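Local atomic coordinates of rifin (Plasmodium falciparum, PDB entry 7JZI), a protein that probably serves, here through an extracellular fragment, as a variant surface antigen of malaria-infected red blood cells, like relatives some of which bind inhibitory human immune receptors. Residues T57-A60 with I61-T65. Residues are numbered along the deposited sequence; the frame is centred on the assembly and turned at random.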
loop_
_atom_site.group_PDB
_atom_site.type_symbol
_atom_site.label_atom_id
_atom_site.label_comp_id
_atom_site.label_asym_id
_atom_site.label_seq_id
_atom_site.Cartn_x
_atom_site.Cartn_y
_atom_site.Cartn_z
ATOM N N THR B 57 1.991 -8.428 13.997
ATOM C CA THR B 57 1.724 -8.911 12.649
ATOM C C THR B 57 0.233 -8.875 12.355
ATOM O O THR B 57 -0.168 -8.718 11.194
ATOM C CB THR B 57 2.243 -10.339 12.482
ATOM O OG1 THR B 57 1.300 -11.246 13.074
ATOM C CG2 THR B 57 3.594 -10.498 13.156
ATOM N N GLY B 58 -0.599 -8.939 13.401
ATOM C CA GLY B 58 -2.014 -8.673 13.222
ATOM C C GLY B 58 -2.268 -7.293 12.668
ATOM O O GLY B 58 -2.918 -7.130 11.624
ATOM N N LEU B 59 -1.627 -6.301 13.282
ATOM C CA LEU B 59 -1.760 -4.930 12.836
ATOM C C LEU B 59 -1.446 -4.859 11.354
ATOM O O LEU B 59 -1.996 -4.017 10.639
ATOM C CB LEU B 59 -0.819 -4.058 13.669
ATOM C CG LEU B 59 -1.179 -2.620 14.034
ATOM C CD1 LEU B 59 -0.068 -2.019 14.876
ATOM C CD2 LEU B 59 -1.401 -1.799 12.789
ATOM N N ALA B 60 -0.620 -5.797 10.873
ATOM C CA ALA B 60 -0.131 -5.753 9.502
ATOM C C ALA B 60 -1.282 -5.760 8.509
ATOM O O ALA B 60 -1.383 -4.872 7.655
ATOM C CB ALA B 60 0.801 -6.936 9.247
ATOM N N ILE B 61 -2.206 -6.717 8.649
ATOM C CA ILE B 61 -3.155 -6.929 7.557
ATOM C C ILE B 61 -4.091 -5.735 7.418
ATOM O O ILE B 61 -4.326 -5.241 6.308
ATOM C CB ILE B 61 -3.936 -8.241 7.760
ATOM C CG1 ILE B 61 -3.047 -9.459 7.490
ATOM C CG2 ILE B 61 -5.163 -8.272 6.857
ATOM C CD1 ILE B 61 -2.246 -9.928 8.691
ATOM N N ALA B 62 -4.543 -5.182 8.546
ATOM C CA ALA B 62 -5.357 -3.972 8.496
ATOM C C ALA B 62 -4.595 -2.831 7.843
ATOM O O ALA B 62 -5.144 -2.119 6.989
ATOM C CB ALA B 62 -5.813 -3.581 9.899
ATOM N N ILE B 63 -3.309 -2.682 8.186
ATOM C CA ILE B 63 -2.490 -1.633 7.582
ATOM C C ILE B 63 -2.545 -1.734 6.071
ATOM O O ILE B 63 -2.602 -0.718 5.367
ATOM C CB ILE B 63 -1.037 -1.708 8.092
ATOM C CG1 ILE B 63 -0.971 -1.405 9.579
ATOM C CG2 ILE B 63 -0.178 -0.701 7.385
ATOM C CD1 ILE B 63 -1.372 0.004 9.907
ATOM N N ASP B 64 -2.555 -2.958 5.544
ATOM C CA ASP B 64 -2.631 -3.087 4.098
ATOM C C ASP B 64 -3.985 -2.602 3.602
ATOM O O ASP B 64 -4.057 -1.695 2.762
ATOM C CB ASP B 64 -2.379 -4.531 3.670
ATOM C CG ASP B 64 -2.242 -4.674 2.160
ATOM O OD1 ASP B 64 -2.199 -3.636 1.461
ATOM O OD2 ASP B 64 -2.197 -5.820 1.665
ATOM N N THR B 65 -5.074 -3.137 4.172
ATOM C CA THR B 65 -6.402 -2.781 3.681
ATOM C C THR B 65 -6.575 -1.273 3.695
ATOM O O THR B 65 -6.791 -0.652 2.644
ATOM C CB THR B 65 -7.504 -3.453 4.513
ATOM O OG1 THR B 65 -7.834 -2.629 5.634
ATOM C CG2 THR B 65 -7.073 -4.823 4.995
#
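The first torsion of I63 (chi1 -65°) sets CG1 beside the backbone N, on the side of the preceding turn, where it meets the side chain of L59. CG of L59 lies on the far side of CB from the backbone N, though turned well off the fully anti position (chi1 -147°); the second torsion extends CD1 away and turns the other branch, CD2, toward I63. The two side chains cross obliquely: L59 CD2 comes within 3.3 Å of I63 CG1 and 3.4 Å of I63 CD1, an i to i+4 contact of one methyl with both the middle and the end of the isoleucine chain. I63 thus gives a worked example of how one residue can join two turns twice, since its N also donates a hydrogen bond to L59 O at 3.1 Å.

One residue on, D64 N bonds to A60 O at the same i to i+4 spacing, at 3.1 Å, as expected of an alpha helix. G58 O departs from this pattern: it accepts from I61 N, three residues ahead and above the carbonyl plane, while A62 N stands 4.0 Å from G58 O, consistent with a local tightening toward a 3-10-like turn. On that exposed side I61 turns CD1 back along the chain (chi2 87°), bringing it loosely alongside A60 CB at 4.3 Å. Further along, T65 OG1 donates back to A62 O at 3.1 Å, in the carbonyl plane and on a lone pair, so a threonine hydroxyl is held by the backbone of its own helix.

Within this mostly helical rifin fragment, this part of helix 56-70 touches helix 43-50 through L59 and A62, and helix 101-127 through A60, I63 and D64, while V36 and L39 of the loops add to the cover over I63.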